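Local coordinates for protein endonuclease 8-like L720 (Acanthamoeba polyphaga mimivirus, PDB 4MB7) that is an endonuclease VIII-like protein of a giant virus, with the H2TH domain of the formamidopyrimidine-DNA glycosylase family and a bound zinc ion, at residues A[166-171]-A[183-188]; A[113-118]-A[124-129]. All coordinates share one frame; numbering follows the deposited sequence.

Contact 1 (A[166-171]-A[183-188])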
loop_
_atom_site.group_PDB
_atom_site.type_symbol
_atom_site.label_atom_id
_atom_site.label_comp_id
_atom_site.label_asym_id
_atom_site.label_seq_id
_atom_site.Cartn_x
_atom_site.Cartn_y
_atom_site.Cartn_z
ATOM N N ILE A 166 9.308 14.061 -13.283
ATOM C CA ILE A 166 7.972 14.055 -13.869
ATOM C C ILE A 166 6.922 13.700 -12.820
ATOM O O ILE A 166 7.237 13.091 -11.796
ATOM C CB ILE A 166 7.869 13.077 -15.054
ATOM C CG1 ILE A 166 8.059 11.635 -14.582
ATOM C CG2 ILE A 166 8.888 13.430 -16.128
ATOM C CD1 ILE A 166 7.701 10.606 -15.630
ATOM N N ILE A 167 5.675 14.078 -13.085
ATOM C CA ILE A 167 4.599 13.930 -12.107
ATOM C C ILE A 167 4.303 12.472 -11.734
ATOM O O ILE A 167 4.018 12.177 -10.575
ATOM C CB ILE A 167 3.304 14.666 -12.554
ATOM C CG1 ILE A 167 2.243 14.616 -11.450
ATOM C CG2 ILE A 167 2.766 14.095 -13.856
ATOM C CD1 ILE A 167 2.695 15.233 -10.148
ATOM N N THR A 168 4.389 11.568 -12.707
ATOM C CA THR A 168 4.165 10.145 -12.454
ATOM C C THR A 168 5.141 9.595 -11.412
ATOM O O THR A 168 4.746 8.856 -10.509
ATOM C CB THR A 168 4.251 9.307 -13.749
ATOM O OG1 THR A 168 3.062 9.497 -14.523
ATOM C CG2 THR A 168 4.395 7.823 -13.428
ATOM N N ASP A 169 6.405 9.984 -11.521
ATOM C CA ASP A 169 7.431 9.578 -10.576
ATOM C C ASP A 169 7.122 10.093 -9.185
ATOM O O ASP A 169 7.291 9.385 -8.211
ATOM C CB ASP A 169 8.803 10.102 -10.998
ATOM C CG ASP A 169 9.510 9.187 -11.979
ATOM O OD1 ASP A 169 8.996 8.089 -12.271
ATOM O OD2 ASP A 169 10.595 9.574 -12.461
ATOM N N PHE A 170 6.663 11.334 -9.101
ATOM C CA PHE A 170 6.363 11.957 -7.818
ATOM C C PHE A 170 5.123 11.353 -7.159
ATOM O O PHE A 170 5.081 11.192 -5.939
ATOM C CB PHE A 170 6.206 13.471 -7.978
ATOM C CG PHE A 170 6.027 14.203 -6.680
ATOM C CD1 PHE A 170 6.980 14.111 -5.681
ATOM C CD2 PHE A 170 4.912 14.995 -6.465
ATOM C CE1 PHE A 170 6.821 14.786 -4.486
ATOM C CE2 PHE A 170 4.747 15.675 -5.273
ATOM C CZ PHE A 170 5.702 15.571 -4.282
ATOM N N LEU A 171 4.122 11.013 -7.966
ATOM C CA LEU A 171 2.890 10.424 -7.445
ATOM C C LEU A 171 3.119 9.014 -6.913
ATOM O O LEU A 171 2.315 8.497 -6.137
ATOM C CB LEU A 171 1.799 10.398 -8.518
ATOM C CG LEU A 171 1.203 11.745 -8.933
ATOM C CD1 LEU A 171 0.090 11.532 -9.943
ATOM C CD2 LEU A 171 0.696 12.511 -7.720
ATOM N N ILE A 183 -2.086 2.207 -10.955
ATOM C CA ILE A 183 -3.440 2.455 -11.437
ATOM C C ILE A 183 -3.958 3.814 -10.965
ATOM O O ILE A 183 -4.505 4.584 -11.754
ATOM C CB ILE A 183 -4.413 1.343 -11.004
ATOM C CG1 ILE A 183 -4.011 0.009 -11.639
ATOM C CG2 ILE A 183 -5.841 1.700 -11.385
ATOM C CD1 ILE A 183 -4.969 -1.124 -11.341
ATOM N N LEU A 184 -3.771 4.104 -9.682
ATOM C CA LEU A 184 -4.239 5.356 -9.091
ATOM C C LEU A 184 -3.608 6.586 -9.732
ATOM O O LEU A 184 -4.303 7.553 -10.049
ATOM C CB LEU A 184 -3.975 5.374 -7.585
ATOM C CG LEU A 184 -4.955 4.613 -6.693
ATOM C CD1 LEU A 184 -4.418 4.514 -5.270
ATOM C CD2 LEU A 184 -6.317 5.288 -6.705
ATOM N N GLN A 185 -2.292 6.552 -9.916
ATOM C CA GLN A 185 -1.571 7.707 -10.436
ATOM C C GLN A 185 -2.031 8.113 -11.839
ATOM O O GLN A 185 -2.186 9.299 -12.119
ATOM C CB GLN A 185 -0.052 7.485 -10.382
ATOM C CG GLN A 185 0.469 6.344 -11.242
ATOM C CD GLN A 185 0.903 6.806 -12.621
ATOM O OE1 GLN A 185 0.958 8.004 -12.897
ATOM N NE2 GLN A 185 1.216 5.858 -13.496
ATOM N N GLN A 186 -2.271 7.136 -12.709
ATOM C CA GLN A 186 -2.658 7.448 -14.083
ATOM C C GLN A 186 -4.146 7.772 -14.221
ATOM O O GLN A 186 -4.534 8.568 -15.077
ATOM C CB GLN A 186 -2.234 6.339 -15.051
ATOM C CG GLN A 186 -2.856 4.979 -14.798
ATOM C CD GLN A 186 -2.154 3.877 -15.574
ATOM O OE1 GLN A 186 -2.589 3.488 -16.656
ATOM N NE2 GLN A 186 -1.054 3.375 -15.022
ATOM N N GLU A 187 -4.974 7.162 -13.378
ATOM C CA GLU A 187 -6.395 7.489 -13.348
ATOM C C GLU A 187 -6.599 8.921 -12.858
ATOM O O GLU A 187 -7.441 9.655 -13.379
ATOM C CB GLU A 187 -7.163 6.515 -12.453
ATOM C CG GLU A 187 -7.397 5.146 -13.073
ATOM C CD GLU A 187 -8.386 5.186 -14.223
ATOM O OE1 GLU A 187 -9.318 6.015 -14.182
ATOM O OE2 GLU A 187 -8.228 4.387 -15.169
ATOM N N ALA A 188 -5.819 9.315 -11.857
ATOM C CA ALA A 188 -5.905 10.663 -11.308
ATOM C C ALA A 188 -5.405 11.693 -12.315
ATOM O O ALA A 188 -5.992 12.765 -12.464
ATOM C CB ALA A 188 -5.116 10.762 -10.019
#
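Gln185 reaches out from helix 182-191 to two residues of helix 167-171: the Gln185 amide meets Thr168, and the Gln185 CB meets Leu171. The tight part is polar: Thr168 OG1 donates to Gln185 OE1 over 3.0 Å. The hydroxyl approaches OE1 at a bent angle (C=O...O 129°), tilted 30° out of the carbonyl plane. Next to this bond the methyl of Thr168 sits over one face of the amide, CG2 lying 3.7 Å from Gln185 CD, so one short branched residue gives the glutamine both a donor and an apolar surface. A bend at chi2 (93°) turns the amide aside from the outward course of CB and CG and brings OE1 to the threonine.

Both helices belong to the helix-two-turns-helix (H2TH) domain of the formamidopyrimidine-DNA glycosylase family, and all three touching residues are buried. Gln185 NE2 is bound by Asn182 OD1 and by Thr265 OG1 of strand 263-267, which, with the threonine at OE1, fixes which way round the amide lies.

The looser part is apolar. Leu171 CB stands 3.9 Å from Gln185 CB, and Leu171 CD1 reaches no nearer than 3.9 Å to Gln185 O. Leucine suits this side because its side chain also packs against Leu189, one turn further on. Ala188 of helix 182-191 packs instead on Ser214 and Leu215 of helix 205-230.

Contact 2 (A[113-118]-A[124-129]); sequences CLAEIK and CTTRQA
Ile117 and Thr126 set their side chains at about a right angle, the isoleucine spreading its two branches past the first turn of helix 126-136. Its CG2 comes within 3.8 Å of Thr126 OG1. The other branch starts between backbone N and carbonyl carbon (chi1 62°) and runs over the helix start, where CD1 lies 4.1 Å from Ala129 CB; a small methyl there lets the branch come close. Leu109 of strand 104-109 touches both Ile117 and Thr126.

Cys113 packs alongside Thr126, CB to CB at 3.7 Å, with Cys113 SG 3.6 Å from Thr126 OG1. The same sulfur accepts from Ala115 N, an N-H...S bond within the turn leading into the strand.

Strands 116-118 and 123-125 form an antiparallel beta hairpin that runs straight into the helix. Ile117 and Cys124 are its hydrogen-bonded pair, with a short, almost straight bond of 2.7 Å from Ile117 N to Cys124 O and a return bond from Cys124 N to Ile117 O. Beyond them, Arg127 N donates to Cys113 O, and Thr126 N gives Ala115 O a weak bond.

Glu116 and Thr125, the non-hydrogen-bonded pair, have diverging side chains, yet the glutamate bends at chi2 (-79°) and lays OE2 3.4 Å from Thr125 CG2. Its OE1 stands over the face of the Cys124-Thr125 peptide, 3.5 Å from Cys124 C. Thr125 is the N-cap: its OG1 accepts from Gln128 N at 3.0 Å, a task to which a short hydroxyl side chain is well suited. Arg127 extends away from the hairpin, its NH1 bound to Pro111 O.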
loop_
_atom_site.group_PDB
_atom_site.type_symbol
_atom_site.label_atom_id
_atom_site.label_comp_id
_atom_site.label_asym_id
_atom_site.label_seq_id
_atom_site.Cartn_x
_atom_site.Cartn_y
_atom_site.Cartn_z
ATOM N N CYS A 113 16.654 -3.060 16.901
ATOM C CA CYS A 113 17.758 -3.266 15.969
ATOM C C CYS A 113 18.227 -1.959 15.337
ATOM O O CYS A 113 17.419 -1.157 14.866
ATOM C CB CYS A 113 17.358 -4.266 14.883
ATOM S SG CYS A 113 18.679 -4.678 13.739
ATOM N N LEU A 114 19.540 -1.758 15.325
ATOM C CA LEU A 114 20.126 -0.541 14.771
ATOM C C LEU A 114 20.811 -0.777 13.427
ATOM O O LEU A 114 21.570 0.068 12.954
ATOM C CB LEU A 114 21.114 0.076 15.768
ATOM C CG LEU A 114 20.502 0.507 17.102
ATOM C CD1 LEU A 114 21.569 1.064 18.034
ATOM C CD2 LEU A 114 19.391 1.525 16.876
ATOM N N ALA A 115 20.541 -1.926 12.814
ATOM C CA ALA A 115 21.067 -2.216 11.484
ATOM C C ALA A 115 20.344 -1.388 10.430
ATOM O O ALA A 115 19.133 -1.198 10.504
ATOM C CB ALA A 115 20.944 -3.698 11.173
ATOM N N GLU A 116 21.097 -0.899 9.450
ATOM C CA GLU A 116 20.532 -0.091 8.374
ATOM C C GLU A 116 19.829 -0.965 7.338
ATOM O O GLU A 116 20.387 -1.958 6.869
ATOM C CB GLU A 116 21.633 0.729 7.695
ATOM C CG GLU A 116 22.356 1.695 8.619
ATOM C CD GLU A 116 21.568 2.966 8.867
ATOM O OE1 GLU A 116 20.811 3.381 7.964
ATOM O OE2 GLU A 116 21.704 3.550 9.963
ATOM N N ILE A 117 18.601 -0.597 6.987
ATOM C CA ILE A 117 17.845 -1.328 5.974
ATOM C C ILE A 117 17.249 -0.381 4.939
ATOM O O ILE A 117 17.065 0.807 5.203
ATOM C CB ILE A 117 16.704 -2.171 6.591
ATOM C CG1 ILE A 117 15.688 -1.268 7.295
ATOM C CG2 ILE A 117 17.262 -3.214 7.551
ATOM C CD1 ILE A 117 14.511 -2.017 7.896
ATOM N N LYS A 118 16.946 -0.915 3.760
ATOM C CA LYS A 118 16.328 -0.123 2.705
ATOM C C LYS A 118 14.823 -0.358 2.655
ATOM O O LYS A 118 14.367 -1.477 2.421
ATOM C CB LYS A 118 16.947 -0.459 1.350
ATOM C CG LYS A 118 16.373 0.349 0.189
ATOM C CD LYS A 118 16.907 -0.148 -1.145
ATOM C CE LYS A 118 16.222 0.554 -2.310
ATOM N NZ LYS A 118 16.359 2.031 -2.213
ATOM N N CYS A 124 17.335 3.553 6.507
ATOM C CA CYS A 124 17.328 3.909 7.920
ATOM C C CYS A 124 17.496 2.667 8.784
ATOM O O CYS A 124 17.512 1.545 8.274
ATOM C CB CYS A 124 16.017 4.613 8.276
ATOM S SG CYS A 124 14.536 3.613 7.958
ATOM N N THR A 125 17.618 2.861 10.095
ATOM C CA THR A 125 17.715 1.725 11.005
ATOM C C THR A 125 16.385 0.988 11.069
ATOM O O THR A 125 15.337 1.550 10.751
ATOM C CB THR A 125 18.113 2.146 12.436
ATOM O OG1 THR A 125 17.083 2.963 13.006
ATOM C CG2 THR A 125 19.428 2.912 12.427
ATOM N N THR A 126 16.438 -0.272 11.482
ATOM C CA THR A 126 15.240 -1.082 11.642
ATOM C C THR A 126 14.289 -0.431 12.638
ATOM O O THR A 126 13.077 -0.409 12.429
ATOM C CB THR A 126 15.595 -2.501 12.123
ATOM O OG1 THR A 126 16.593 -3.057 11.259
ATOM C CG2 THR A 126 14.363 -3.392 12.117
ATOM N N ARG A 127 14.853 0.110 13.713
ATOM C CA ARG A 127 14.072 0.804 14.731
ATOM C C ARG A 127 13.353 2.022 14.158
ATOM O O ARG A 127 12.169 2.237 14.421
ATOM C CB ARG A 127 14.970 1.228 15.897
ATOM C CG ARG A 127 14.255 2.020 16.981
ATOM C CD ARG A 127 15.164 2.266 18.177
ATOM N NE ARG A 127 14.439 2.841 19.306
ATOM C CZ ARG A 127 13.822 2.126 20.240
ATOM N NH1 ARG A 127 13.839 0.801 20.187
ATOM N NH2 ARG A 127 13.186 2.735 21.232
ATOM N N GLN A 128 14.074 2.815 13.372
ATOM C CA GLN A 128 13.510 4.019 12.766
ATOM C C GLN A 128 12.404 3.691 11.762
ATOM O O GLN A 128 11.436 4.443 11.623
ATOM C CB GLN A 128 14.608 4.841 12.088
ATOM C CG GLN A 128 14.134 6.189 11.567
ATOM C CD GLN A 128 13.728 7.131 12.682
ATOM O OE1 GLN A 128 14.387 7.204 13.717
ATOM N NE2 GLN A 128 12.630 7.851 12.480
ATOM N N ALA A 129 12.556 2.569 11.065
ATOM C CA ALA A 129 11.554 2.120 10.099
ATOM C C ALA A 129 10.191 1.909 10.757
ATOM O O ALA A 129 9.156 2.277 10.198
ATOM C CB ALA A 129 12.017 0.846 9.408
#

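In the fold
Contact 2 comes first along the chain and closes before contact 1 opens. Their centres lie about 29 Å apart and their nearest atoms about 13 Å, so they do not touch. Contact 2 is a surface contact, its centre about 20 Å from the centre of the chain, tying a small hairpin to helix 126-136 beside strand 104-109. Contact 1 is buried, its centre about 15 Å from that of the chain, and joins two helices of the H2TH domain. It is contact 1 that borders the zinc-binding part: Thr265 of strand 263-267 touches Thr168 and Gln186, and the strand leads to the zinc ligands Cys268 and Cys271, while Cys247 and His251 complete the site.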